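Local coordinates for PKS (Streptomyces albus, PDB 4OQJ), which probably catalyses decarboxylative condensation of carrier-bound acyl chains, as a ketosynthase of the synthase line that assembles the antibiotic oxazolomycin, at residues L92-T96 against Y178-L182; G122-R127 against A504-V509; E99-D104 against R162-N167; S470-A476 against Y697-R701. One frame throughout, in Å; residues are numbered along the deposited sequence.

Contacts 1 and 3 belong to the thiolase-fold ketosynthase: contact 3 is nested along the chain inside the loop closed by contact 1, their centres are about 14 Å apart, and both reach the second subunit. Contact 2 crosses contacts 1, 3 and 4 along the chain and pins the loop after helix 105-121 to the end of helix 496-505, joining the ketosynthase to the flanking subdomain. Contact 4 opens after contact 1 has closed and fastens the returning linker at 697-701 to strand 465-471 and helix 474-490. Contact 1 touches both contact 2 and contact 4, their centres about 14 Å and about 15 Å away, so subdomain, linker and dimer-facing helix meet in one region.

Contact 1 (L92-T96 against Y178-L182); sequences LFGIT and YKLNL. With K (potassium ion), chain B.
Lys179 reaches across to the loop and gives its ammonium group to the carbonyl of Phe93, NZ to O 2.7 Å. The approach is nearly head-on to the carbonyl, at a C=O...N angle of 170°. The chain gets there by one bend: CG lies anti to the carbonyl carbon and chi2 turns at -65°, after which the rest runs out straight. Its last methylene and NZ then lie against Ile95, whose CG1 is 3.8 Å from Lys179 NZ, with the two side chains at a slant. The next residue, Leu180, places CD2 at the edge of the Phe93 ring, 3.9 Å from CE1, while Leu92 CD2 covers part of one ring face. Gly94, at positive phi, turns the loop between the carbonyl that is gripped and Ile95.

Behind this first shell, Leu111 of helix 105-121 backs both Phe93 and Leu180. One residue before Lys179, the OH of Tyr178 binds a potassium ion at 2.9 Å; four waters and the carbonyl oxygens of Ser292 and Lys294 of the second subunit complete the coordination. One of those waters also donates to Tyr178 O, at 2.9 Å, tying the metal to the last turn of the helix. Asn181, with positive phi just past that turn, bonds through OD1 to the backbone N of Ser292 of the second subunit. The end of helix 171-180 therefore sits between a loop of its own subunit and the dimer interface of a thiolase-fold ketosynthase, with potassium bridging the two chains.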
loop_
_atom_site.group_PDB
_atom_site.type_symbol
_atom_site.label_atom_id
_atom_site.label_comp_id
_atom_site.label_asym_id
_atom_site.label_seq_id
_atom_site.Cartn_x
_atom_site.Cartn_y
_atom_site.Cartn_z
ATOM N N LEU A 92 -6.533 -26.735 9.716
ATOM C CA LEU A 92 -7.522 -26.150 8.834
ATOM C C LEU A 92 -6.855 -25.479 7.651
ATOM O O LEU A 92 -7.370 -25.522 6.526
ATOM C CB LEU A 92 -8.372 -25.136 9.591
ATOM C CG LEU A 92 -9.343 -24.323 8.742
ATOM C CD1 LEU A 92 -10.422 -25.214 8.143
ATOM C CD2 LEU A 92 -9.943 -23.203 9.570
ATOM N N PHE A 93 -5.697 -24.862 7.897
ATOM C CA PHE A 93 -5.009 -24.126 6.842
ATOM C C PHE A 93 -3.880 -24.933 6.181
ATOM O O PHE A 93 -3.110 -24.401 5.388
ATOM C CB PHE A 93 -4.470 -22.816 7.410
ATOM C CG PHE A 93 -5.546 -21.892 7.870
ATOM C CD1 PHE A 93 -6.398 -21.297 6.953
ATOM C CD2 PHE A 93 -5.744 -21.646 9.218
ATOM C CE1 PHE A 93 -7.412 -20.446 7.373
ATOM C CE2 PHE A 93 -6.761 -20.807 9.637
ATOM C CZ PHE A 93 -7.590 -20.205 8.707
ATOM N N GLY A 94 -3.802 -26.219 6.482
ATOM C CA GLY A 94 -2.826 -27.082 5.831
ATOM C C GLY A 94 -1.400 -26.711 6.182
ATOM O O GLY A 94 -0.494 -26.836 5.366
ATOM N N ILE A 95 -1.208 -26.246 7.408
ATOM C CA ILE A 95 0.100 -25.803 7.887
ATOM C C ILE A 95 0.640 -26.801 8.917
ATOM O O ILE A 95 -0.090 -27.232 9.802
ATOM C CB ILE A 95 -0.005 -24.387 8.493
ATOM C CG1 ILE A 95 -0.319 -23.377 7.379
ATOM C CG2 ILE A 95 1.277 -23.988 9.212
ATOM C CD1 ILE A 95 -0.709 -21.991 7.866
ATOM N N THR A 96 1.907 -27.182 8.795
ATOM C CA THR A 96 2.500 -28.139 9.729
ATOM C C THR A 96 2.719 -27.485 11.083
ATOM O O THR A 96 2.711 -26.259 11.185
ATOM C CB THR A 96 3.846 -28.656 9.232
ATOM O OG1 THR A 96 4.783 -27.579 9.249
ATOM C CG2 THR A 96 3.733 -29.193 7.806
ATOM N N TYR A 178 -2.978 -16.657 -0.282
ATOM C CA TYR A 178 -2.674 -18.031 -0.659
ATOM C C TYR A 178 -3.560 -19.044 0.067
ATOM O O TYR A 178 -3.999 -20.041 -0.516
ATOM C CB TYR A 178 -1.205 -18.349 -0.378
ATOM C CG TYR A 178 -0.866 -19.782 -0.679
ATOM C CD1 TYR A 178 -0.894 -20.248 -1.989
ATOM C CD2 TYR A 178 -0.537 -20.681 0.339
ATOM C CE1 TYR A 178 -0.605 -21.564 -2.293
ATOM C CE2 TYR A 178 -0.235 -22.021 0.044
ATOM C CZ TYR A 178 -0.280 -22.446 -1.282
ATOM O OH TYR A 178 -0.008 -23.748 -1.619
ATOM N N LYS A 179 -3.833 -18.797 1.339
ATOM C CA LYS A 179 -4.562 -19.776 2.134
ATOM C C LYS A 179 -6.070 -19.622 2.029
ATOM O O LYS A 179 -6.789 -20.589 2.265
ATOM C CB LYS A 179 -4.138 -19.681 3.592
ATOM C CG LYS A 179 -2.737 -20.181 3.856
ATOM C CD LYS A 179 -2.624 -21.667 3.592
ATOM C CE LYS A 179 -1.240 -22.156 3.935
ATOM N NZ LYS A 179 -1.134 -23.617 3.723
ATOM N N LEU A 180 -6.549 -18.418 1.697
ATOM C CA LEU A 180 -7.991 -18.174 1.537
ATOM C C LEU A 180 -8.461 -18.121 0.071
ATOM O O LEU A 180 -9.656 -18.110 -0.186
ATOM C CB LEU A 180 -8.391 -16.871 2.226
ATOM C CG LEU A 180 -8.103 -16.766 3.731
ATOM C CD1 LEU A 180 -8.832 -15.568 4.322
ATOM C CD2 LEU A 180 -8.498 -18.037 4.461
ATOM N N ASN A 181 -7.513 -18.087 -0.866
ATOM C CA ASN A 181 -7.751 -17.920 -2.322
ATOM C C ASN A 181 -8.245 -16.526 -2.718
ATOM O O ASN A 181 -9.304 -16.370 -3.328
ATOM C CB ASN A 181 -8.738 -18.956 -2.870
ATOM C CG ASN A 181 -8.680 -19.050 -4.399
ATOM O OD1 ASN A 181 -7.601 -19.001 -4.990
ATOM N ND2 ASN A 181 -9.837 -19.172 -5.043
ATOM N N LEU A 182 -7.447 -15.513 -2.408
ATOM C CA LEU A 182 -7.755 -14.137 -2.780
ATOM C C LEU A 182 -6.850 -13.808 -3.958
ATOM O O LEU A 182 -5.625 -13.869 -3.821
ATOM C CB LEU A 182 -7.518 -13.188 -1.598
ATOM C CG LEU A 182 -8.086 -13.637 -0.257
ATOM C CD1 LEU A 182 -7.876 -12.581 0.800
ATOM C CD2 LEU A 182 -9.575 -13.990 -0.380
HETATM K K K B . -2.495 -24.679 -2.830
HETATM O O HOH W 1 -3.463 -22.911 -0.580
HETATM O O HOH W 2 -0.655 -27.151 -2.025
HETATM O O HOH W 3 -3.888 -26.378 -5.095
HETATM O O HOH W 4 -5.122 -25.745 -2.375
#

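Contact 2 (G122-R127 against A504-V509); sequences GYDPQR and ALGRRV
Arg127 lays its guanidinium group among the backbone carbonyls at the end of helix 496-505. NH1 and NH2 approach Ala504 O end-on, at 2.8 and 3.1 Å, and NH2 adds a weak bond to Arg507 O. Val509 CG2 packs over one face, 3.7 Å above the plane, and Leu505 O lies over the opposite one. Asp124 fixes the rotation through a salt bridge: Arg127 turns NE and NH2 side-on to its OD2, NE to OD2 being 2.9 Å, all within the guanidinium plane. Asp124 holds CG anti to the backbone N (chi1 174°), and Gln126 N meets its OD1 from above the carboxylate plane, 59° out of it, closing an Asx turn. This turn follows the Schellman end of helix 105-121 at Gly122, so that the ketosynthase meets the C-terminal extension where two helices stop, with the CA atoms of Gly122 and Gly506 4.2 Å apart. Further along, Gln126 stacks its amide on the Arg508 guanidinium, the planes only 4° apart and NE2 3.4 Å above the centre. Arg508 NH2 is bonded to Lys179 O, while its NE reaches Asp124 OD1 through a water. A second water links Asp124 OD2, Gln126 OE1 and Val509 N.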
loop_
_atom_site.group_PDB
_atom_site.type_symbol
_atom_site.label_atom_id
_atom_site.label_comp_id
_atom_site.label_asym_id
_atom_site.label_seq_id
_atom_site.Cartn_x
_atom_site.Cartn_y
_atom_site.Cartn_z
ATOM N N GLY A 122 -20.445 -13.846 4.166
ATOM C CA GLY A 122 -21.182 -14.894 3.485
ATOM C C GLY A 122 -20.516 -15.371 2.198
ATOM O O GLY A 122 -21.181 -15.984 1.371
ATOM N N TYR A 123 -19.214 -15.120 2.042
ATOM C CA TYR A 123 -18.489 -15.509 0.826
ATOM C C TYR A 123 -17.370 -16.512 1.103
ATOM O O TYR A 123 -16.512 -16.289 1.954
ATOM C CB TYR A 123 -17.916 -14.273 0.118
ATOM C CG TYR A 123 -18.985 -13.487 -0.599
ATOM C CD1 TYR A 123 -19.705 -12.479 0.058
ATOM C CD2 TYR A 123 -19.319 -13.783 -1.910
ATOM C CE1 TYR A 123 -20.708 -11.782 -0.592
ATOM C CE2 TYR A 123 -20.331 -13.105 -2.561
ATOM C CZ TYR A 123 -21.014 -12.104 -1.903
ATOM O OH TYR A 123 -22.010 -11.442 -2.569
ATOM N N ASP A 124 -17.433 -17.636 0.399
ATOM C CA ASP A 124 -16.373 -18.639 0.373
ATOM C C ASP A 124 -15.500 -18.377 -0.860
ATOM O O ASP A 124 -15.904 -18.672 -1.990
ATOM C CB ASP A 124 -16.972 -20.054 0.331
ATOM C CG ASP A 124 -15.923 -21.140 0.164
ATOM O OD1 ASP A 124 -14.707 -20.829 0.284
ATOM O OD2 ASP A 124 -16.320 -22.312 -0.081
ATOM N N PRO A 125 -14.305 -17.808 -0.662
ATOM C CA PRO A 125 -13.515 -17.475 -1.855
ATOM C C PRO A 125 -12.978 -18.683 -2.618
ATOM O O PRO A 125 -12.426 -18.508 -3.710
ATOM C CB PRO A 125 -12.347 -16.648 -1.297
ATOM C CG PRO A 125 -12.681 -16.342 0.115
ATOM C CD PRO A 125 -13.632 -17.400 0.582
ATOM N N GLN A 126 -13.126 -19.893 -2.081
ATOM C CA GLN A 126 -12.708 -21.072 -2.833
ATOM C C GLN A 126 -13.683 -21.369 -3.967
ATOM O O GLN A 126 -13.406 -22.200 -4.827
ATOM C CB GLN A 126 -12.581 -22.299 -1.926
ATOM C CG GLN A 126 -11.529 -22.146 -0.852
ATOM C CD GLN A 126 -11.297 -23.438 -0.091
ATOM O OE1 GLN A 126 -12.210 -24.251 0.080
ATOM N NE2 GLN A 126 -10.059 -23.646 0.348
ATOM N N ARG A 127 -14.827 -20.700 -3.967
ATOM C CA ARG A 127 -15.818 -20.882 -5.032
ATOM C C ARG A 127 -16.182 -19.519 -5.616
ATOM O O ARG A 127 -15.891 -18.490 -5.009
ATOM C CB ARG A 127 -17.058 -21.590 -4.498
ATOM C CG ARG A 127 -16.836 -23.055 -4.092
ATOM C CD ARG A 127 -18.124 -23.648 -3.471
ATOM N NE ARG A 127 -18.280 -23.262 -2.063
ATOM C CZ ARG A 127 -19.417 -23.355 -1.378
ATOM N NH1 ARG A 127 -20.522 -23.803 -1.960
ATOM N NH2 ARG A 127 -19.452 -22.996 -0.105
ATOM N N ALA A 504 -24.722 -22.660 2.653
ATOM C CA ALA A 504 -24.392 -23.446 1.475
ATOM C C ALA A 504 -23.354 -22.764 0.598
ATOM O O ALA A 504 -22.495 -23.423 0.021
ATOM C CB ALA A 504 -25.666 -23.725 0.644
ATOM N N LEU A 505 -23.455 -21.439 0.494
ATOM C CA LEU A 505 -22.641 -20.662 -0.438
ATOM C C LEU A 505 -21.478 -19.955 0.234
ATOM O O LEU A 505 -20.499 -19.605 -0.420
ATOM C CB LEU A 505 -23.503 -19.620 -1.144
ATOM C CG LEU A 505 -24.637 -20.155 -2.026
ATOM C CD1 LEU A 505 -25.598 -19.023 -2.321
ATOM C CD2 LEU A 505 -24.101 -20.762 -3.321
ATOM N N GLY A 506 -21.569 -19.773 1.543
ATOM C CA GLY A 506 -20.697 -18.841 2.245
ATOM C C GLY A 506 -19.824 -19.468 3.304
ATOM O O GLY A 506 -19.284 -18.762 4.156
ATOM N N ARG A 507 -19.660 -20.788 3.232
ATOM C CA ARG A 507 -18.860 -21.527 4.210
ATOM C C ARG A 507 -17.918 -22.478 3.486
ATOM O O ARG A 507 -18.295 -23.082 2.487
ATOM C CB ARG A 507 -19.773 -22.295 5.169
ATOM C CG ARG A 507 -20.558 -21.407 6.120
ATOM C CD ARG A 507 -19.628 -20.826 7.173
ATOM N NE ARG A 507 -20.281 -19.951 8.147
ATOM C CZ ARG A 507 -20.631 -18.691 7.910
ATOM N NH1 ARG A 507 -20.445 -18.156 6.705
ATOM N NH2 ARG A 507 -21.178 -17.965 8.877
ATOM N N ARG A 508 -16.687 -22.610 3.970
ATOM C CA ARG A 508 -15.739 -23.516 3.334
ATOM C C ARG A 508 -16.297 -24.951 3.319
ATOM O O ARG A 508 -16.889 -25.392 4.294
ATOM C CB ARG A 508 -14.397 -23.488 4.054
ATOM C CG ARG A 508 -13.341 -24.326 3.352
ATOM C CD ARG A 508 -11.974 -24.126 3.956
ATOM N NE ARG A 508 -11.356 -22.875 3.514
ATOM C CZ ARG A 508 -10.065 -22.606 3.652
ATOM N NH1 ARG A 508 -9.255 -23.487 4.226
ATOM N NH2 ARG A 508 -9.580 -21.463 3.211
ATOM N N VAL A 509 -16.094 -25.662 2.215
ATOM C CA VAL A 509 -16.565 -27.047 2.075
ATOM C C VAL A 509 -15.547 -27.970 2.708
ATOM O O VAL A 509 -14.438 -28.116 2.184
ATOM C CB VAL A 509 -16.749 -27.444 0.589
ATOM C CG1 VAL A 509 -17.227 -28.891 0.466
ATOM C CG2 VAL A 509 -17.712 -26.507 -0.080
HETATM O O HOH W 5 -16.535 -18.113 4.032
HETATM O O HOH W 6 -14.889 -24.431 -0.196
HETATM O O HOH W 7 -12.999 -20.809 2.396
HETATM O O HOH W 8 -20.025 -17.313 -1.679
HETATM O O HOH W 9 -12.236 -26.890 1.014
#

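Contact 3 (E99-D104 against R162-N167); sequences EAELID and RMMITN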
loop_
_atom_site.group_PDB
_atom_site.type_symbol
_atom_site.label_atom_id
_atom_site.label_comp_id
_atom_site.label_asym_id
_atom_site.label_seq_id
_atom_site.Cartn_x
_atom_site.Cartn_y
_atom_site.Cartn_z
ATOM N N GLU A 99 5.827 -25.300 11.032
ATOM C CA GLU A 99 5.630 -24.024 10.360
ATOM C C GLU A 99 4.757 -23.109 11.215
ATOM O O GLU A 99 5.036 -21.908 11.309
ATOM C CB GLU A 99 5.015 -24.192 8.970
ATOM C CG GLU A 99 4.596 -22.836 8.377
ATOM C CD GLU A 99 4.483 -22.833 6.870
ATOM O OE1 GLU A 99 5.445 -22.381 6.214
ATOM O OE2 GLU A 99 3.430 -23.259 6.345
ATOM N N ALA A 100 3.718 -23.662 11.847
ATOM C CA ALA A 100 2.817 -22.846 12.663
ATOM C C ALA A 100 3.578 -22.148 13.780
ATOM O O ALA A 100 3.296 -20.999 14.135
ATOM C CB ALA A 100 1.707 -23.693 13.254
ATOM N N GLU A 101 4.521 -22.874 14.352
ATOM C CA GLU A 101 5.359 -22.348 15.419
ATOM C C GLU A 101 6.219 -21.193 14.920
ATOM O O GLU A 101 6.458 -20.231 15.647
ATOM C CB GLU A 101 6.241 -23.461 15.979
ATOM C CG GLU A 101 7.288 -23.002 16.982
ATOM C CD GLU A 101 8.062 -24.166 17.580
ATOM O OE1 GLU A 101 9.301 -24.216 17.404
ATOM O OE2 GLU A 101 7.426 -25.030 18.220
ATOM N N LEU A 102 6.696 -21.293 13.684
ATOM C CA LEU A 102 7.541 -20.247 13.123
ATOM C C LEU A 102 6.769 -18.964 12.770
ATOM O O LEU A 102 7.318 -17.868 12.868
ATOM C CB LEU A 102 8.256 -20.760 11.879
ATOM C CG LEU A 102 9.414 -21.742 12.095
ATOM C CD1 LEU A 102 10.057 -22.069 10.764
ATOM C CD2 LEU A 102 10.462 -21.189 13.053
ATOM N N ILE A 103 5.510 -19.096 12.361
ATOM C CA ILE A 103 4.752 -17.939 11.890
ATOM C C ILE A 103 4.435 -16.980 13.034
ATOM O O ILE A 103 3.937 -17.381 14.092
ATOM C CB ILE A 103 3.431 -18.357 11.200
ATOM C CG1 ILE A 103 3.711 -19.245 9.998
ATOM C CG2 ILE A 103 2.660 -17.123 10.715
ATOM C CD1 ILE A 103 2.458 -19.910 9.384
ATOM N N ASP A 104 4.755 -15.712 12.809
ATOM C CA ASP A 104 4.392 -14.629 13.706
ATOM C C ASP A 104 2.915 -14.771 14.114
ATOM O O ASP A 104 2.048 -14.877 13.259
ATOM C CB ASP A 104 4.671 -13.287 13.011
ATOM C CG ASP A 104 4.283 -12.053 13.850
ATOM O OD1 ASP A 104 3.897 -12.182 15.026
ATOM O OD2 ASP A 104 4.387 -10.926 13.305
ATOM N N ARG A 162 13.401 -19.688 5.713
ATOM C CA ARG A 162 12.096 -20.145 6.165
ATOM C C ARG A 162 11.534 -19.219 7.276
ATOM O O ARG A 162 10.338 -18.938 7.321
ATOM C CB ARG A 162 12.203 -21.605 6.618
ATOM C CG ARG A 162 10.892 -22.273 7.061
ATOM C CD ARG A 162 9.673 -21.987 6.162
ATOM N NE ARG A 162 9.793 -22.514 4.800
ATOM C CZ ARG A 162 8.754 -22.794 4.011
ATOM N NH1 ARG A 162 7.512 -22.606 4.439
ATOM N NH2 ARG A 162 8.950 -23.256 2.784
HETATM N N MSE A 163 12.398 -18.696 8.137
HETATM C CA MSE A 163 11.954 -17.726 9.129
HETATM C C MSE A 163 11.546 -16.388 8.486
HETATM O O MSE A 163 10.597 -15.761 8.926
HETATM C CB MSE A 163 13.051 -17.513 10.183
HETATM C CG MSE A 163 13.036 -18.612 11.252
HETATM SE SE MSE A 163 14.338 -18.334 12.660
HETATM C CE MSE A 163 15.828 -19.169 11.747
HETATM N N MSE A 164 12.239 -15.964 7.435
HETATM C CA MSE A 164 11.864 -14.732 6.751
HETATM C C MSE A 164 10.462 -14.819 6.133
HETATM O O MSE A 164 9.655 -13.885 6.278
HETATM C CB MSE A 164 12.885 -14.385 5.663
HETATM C CG MSE A 164 12.502 -13.171 4.815
HETATM SE SE MSE A 164 13.657 -12.964 3.247
HETATM C CE MSE A 164 12.815 -14.343 2.112
ATOM N N ILE A 165 10.148 -15.912 5.445
ATOM C CA ILE A 165 8.836 -15.963 4.781
ATOM C C ILE A 165 7.718 -16.249 5.773
ATOM O O ILE A 165 6.553 -16.101 5.416
ATOM C CB ILE A 165 8.775 -17.006 3.625
ATOM C CG1 ILE A 165 8.944 -18.434 4.147
ATOM C CG2 ILE A 165 9.814 -16.666 2.571
ATOM C CD1 ILE A 165 8.931 -19.488 3.052
ATOM N N THR A 166 8.055 -16.612 7.017
ATOM C CA THR A 166 7.020 -16.792 8.037
ATOM C C THR A 166 6.921 -15.607 8.999
ATOM O O THR A 166 6.058 -15.600 9.873
ATOM C CB THR A 166 7.237 -18.079 8.879
ATOM O OG1 THR A 166 8.543 -18.081 9.458
ATOM C CG2 THR A 166 7.067 -19.332 8.011
ATOM N N ASN A 167 7.769 -14.592 8.821
ATOM C CA ASN A 167 7.823 -13.495 9.787
ATOM C C ASN A 167 7.933 -12.080 9.242
ATOM O O ASN A 167 7.598 -11.127 9.953
ATOM C CB ASN A 167 8.991 -13.725 10.744
ATOM C CG ASN A 167 8.637 -14.702 11.834
ATOM O OD1 ASN A 167 8.052 -14.325 12.847
ATOM N ND2 ASN A 167 8.958 -15.974 11.617
HETATM O O HOH W 10 5.049 -10.329 10.713
#
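Thr166 and Asn167 press into the end of helix 97-102, and this is the close-packed half of the contact. Ile103 lays CG1 across Thr166 at about a right angle, 3.9 Å from its CB, and its CA offers a C-H to Thr166 O. The same carbonyl accepts from Asp104 N at 3.2 Å, so the first residues beyond one helix are stitched to the last turn of the other. Asn167 completes the seam: its ND2 donates to Leu102 O at 2.8 Å and back to Met163 O, the latter on a lone pair and in the amide plane. The swing that allows this puts CG anti to the carbonyl carbon, chi1 -81°. Its OD1 is taken by Asn141, which leaves the amide gripped at both ends. In this same half a water joins the buried pair Asp104 and Asn167, from OD2 of the one to the backbone O of the other, and Asp104 OD2 is also held by Gln106 NE2.

Two helix ends of the ketosynthase thus meet here: helix 97-102 hands over at Ile103 to helix 105-121, for which Asp104 is the N-cap, while helix 157-167 also borders the dimer, Ile165 touching Thr298 of the second subunit.

Towards the partly exposed side the packing thins. Leu102 spreads its two methyls over different partners, CD1 on Arg162 CG at 3.8 Å and CD2 on selenomethionine Met163 CG at 4.1 Å. Beyond it Glu99 OE1 forms a salt bridge with Arg162 NH1 at 2.7 Å; the oxygen lies near the guanidinium plane, but the N-H points badly, at 120°, and the hydrogen bond is weak. Arg162 is folded at chi2 and chi3, which lays one face of its guanidinium over Ile165 CD1.

Contact 4 (S470-A476 against Y697-R701); sequences SANTPAA and YPFER
Tyr697 and Pro698 dock on the corner where strand 465-471 gives way to helix 474-490. They open the Tyr-Pro-Phe stretch of the linker that, in modular polyketide synthases with an acyltransferase, runs from it back over the flanking subdomain and the ketosynthase; here it is anchored to that subdomain at the edge of its three-stranded sheet.

The polar link across the contact is one strong bond. Asn472 N donates to Tyr697 OH at 2.8 Å and 167°, meeting the phenol in the plane of the ring. Tyr697 sets CG opposite its own amide nitrogen (chi1 -168°), and the ring so placed brings its OH to Asn472 N. On the helix side, Thr473 is the N-cap: its OG1 accepts from Ala476 N at 3.0 Å, holding the first turn in place beside the tyrosine.

Two alanines pack beside the phenol. Ala471 CB lies 3.8 Å from Tyr697 CE1, and Ala476 CB comes obliquely to the ring, 4.0 Å from CZ. Pro698 covers part of one face of its neighbour's ring with CD, while its CG rests against Ala476 CB. Behind the pair, Tyr115 of helix 105-121 packs on Tyr697 and meets the Phe699 ring edge-to-face, so the linker lies between the subdomain and the ketosynthase.

Glu700 makes the looser contact, on the exposed side. It stretches out until its OE1 is 3.6 Å from Thr473 CG2, the two side chains slanting past each other. A water bound to Thr473 OG1 sits beside the same carboxylate oxygen. Pro698 sits closer, on the first turn of the helix, CG 3.3 Å from Ala476 O.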
loop_
_atom_site.group_PDB
_atom_site.type_symbol
_atom_site.label_atom_id
_atom_site.label_comp_id
_atom_site.label_asym_id
_atom_site.label_seq_id
_atom_site.Cartn_x
_atom_site.Cartn_y
_atom_site.Cartn_z
ATOM N N SER A 470 -20.246 -27.928 7.782
ATOM C CA SER A 470 -19.048 -28.754 7.643
ATOM C C SER A 470 -17.882 -28.137 8.399
ATOM O O SER A 470 -17.784 -26.916 8.546
ATOM C CB SER A 470 -18.692 -28.977 6.162
ATOM O OG SER A 470 -18.288 -27.790 5.498
ATOM N N ALA A 471 -17.022 -29.009 8.906
ATOM C CA ALA A 471 -15.863 -28.604 9.677
ATOM C C ALA A 471 -14.725 -29.577 9.403
ATOM O O ALA A 471 -14.923 -30.617 8.774
ATOM C CB ALA A 471 -16.194 -28.553 11.156
ATOM N N ASN A 472 -13.534 -29.230 9.875
ATOM C CA ASN A 472 -12.341 -30.009 9.578
ATOM C C ASN A 472 -12.086 -31.096 10.624
ATOM O O ASN A 472 -11.177 -31.901 10.460
ATOM C CB ASN A 472 -11.119 -29.096 9.478
ATOM C CG ASN A 472 -10.000 -29.727 8.692
ATOM O OD1 ASN A 472 -10.222 -30.289 7.620
ATOM N ND2 ASN A 472 -8.795 -29.651 9.221
ATOM N N THR A 473 -12.889 -31.096 11.689
ATOM C CA THR A 473 -12.850 -32.130 12.720
ATOM C C THR A 473 -14.258 -32.363 13.272
ATOM O O THR A 473 -15.106 -31.478 13.210
ATOM C CB THR A 473 -11.930 -31.759 13.921
ATOM O OG1 THR A 473 -12.579 -30.777 14.732
ATOM C CG2 THR A 473 -10.561 -31.248 13.462
ATOM N N PRO A 474 -14.511 -33.557 13.834
ATOM C CA PRO A 474 -15.804 -33.829 14.475
ATOM C C PRO A 474 -16.130 -32.858 15.592
ATOM O O PRO A 474 -17.272 -32.385 15.738
ATOM C CB PRO A 474 -15.621 -35.248 15.024
ATOM C CG PRO A 474 -14.648 -35.868 14.129
ATOM C CD PRO A 474 -13.688 -34.770 13.736
ATOM N N ALA A 475 -15.115 -32.548 16.392
ATOM C CA ALA A 475 -15.292 -31.643 17.515
ATOM C C ALA A 475 -15.732 -30.271 17.015
ATOM O O ALA A 475 -16.656 -29.658 17.571
ATOM C CB ALA A 475 -14.014 -31.543 18.321
ATOM N N ALA A 476 -15.081 -29.792 15.955
ATOM C CA ALA A 476 -15.444 -28.503 15.367
ATOM C C ALA A 476 -16.875 -28.537 14.815
ATOM O O ALA A 476 -17.624 -27.565 14.960
ATOM C CB ALA A 476 -14.447 -28.114 14.261
ATOM N N TYR A 697 -16.296 -19.914 12.186
ATOM C CA TYR A 697 -15.698 -21.226 12.405
ATOM C C TYR A 697 -15.094 -21.386 13.811
ATOM O O TYR A 697 -14.448 -20.464 14.324
ATOM C CB TYR A 697 -14.615 -21.488 11.347
ATOM C CG TYR A 697 -14.145 -22.930 11.336
ATOM C CD1 TYR A 697 -14.801 -23.885 10.570
ATOM C CD2 TYR A 697 -13.068 -23.342 12.114
ATOM C CE1 TYR A 697 -14.391 -25.208 10.566
ATOM C CE2 TYR A 697 -12.643 -24.671 12.111
ATOM C CZ TYR A 697 -13.318 -25.601 11.332
ATOM O OH TYR A 697 -12.927 -26.932 11.323
ATOM N N PRO A 698 -15.313 -22.558 14.450
ATOM C CA PRO A 698 -14.735 -22.790 15.782
ATOM C C PRO A 698 -13.300 -23.320 15.685
ATOM O O PRO A 698 -13.040 -24.510 15.873
ATOM C CB PRO A 698 -15.680 -23.817 16.394
ATOM C CG PRO A 698 -16.176 -24.599 15.227
ATOM C CD PRO A 698 -16.267 -23.618 14.077
ATOM N N PHE A 699 -12.372 -22.416 15.385
ATOM C CA PHE A 699 -10.978 -22.774 15.184
ATOM C C PHE A 699 -10.459 -23.596 16.344
ATOM O O PHE A 699 -10.722 -23.272 17.494
ATOM C CB PHE A 699 -10.122 -21.520 15.027
ATOM C CG PHE A 699 -10.527 -20.656 13.874
ATOM C CD1 PHE A 699 -10.197 -21.008 12.575
ATOM C CD2 PHE A 699 -11.244 -19.494 14.091
ATOM C CE1 PHE A 699 -10.558 -20.194 11.504
ATOM C CE2 PHE A 699 -11.620 -18.692 13.035
ATOM C CZ PHE A 699 -11.283 -19.035 11.749
ATOM N N GLU A 700 -9.721 -24.660 16.054
ATOM C CA GLU A 700 -9.187 -25.488 17.131
ATOM C C GLU A 700 -8.174 -24.679 17.925
ATOM O O GLU A 700 -7.296 -24.052 17.340
ATOM C CB GLU A 700 -8.540 -26.765 16.579
ATOM C CG GLU A 700 -8.285 -27.817 17.660
ATOM C CD GLU A 700 -8.224 -29.230 17.113
ATOM O OE1 GLU A 700 -9.105 -29.593 16.303
ATOM O OE2 GLU A 700 -7.299 -29.977 17.503
ATOM N N ARG A 701 -8.299 -24.675 19.248
ATOM C CA ARG A 701 -7.371 -23.903 20.086
ATOM C C ARG A 701 -6.075 -24.661 20.368
ATOM O O ARG A 701 -5.830 -25.079 21.504
ATOM C CB ARG A 701 -8.016 -23.527 21.423
ATOM C CG ARG A 701 -9.222 -22.618 21.333
ATOM C CD ARG A 701 -9.918 -22.507 22.695
ATOM N NE ARG A 701 -9.097 -21.821 23.696
ATOM C CZ ARG A 701 -8.330 -22.421 24.605
ATOM N NH1 ARG A 701 -8.258 -23.745 24.675
ATOM N NH2 ARG A 701 -7.631 -21.687 25.461
HETATM O O HOH W 11 -11.184 -28.543 15.656
#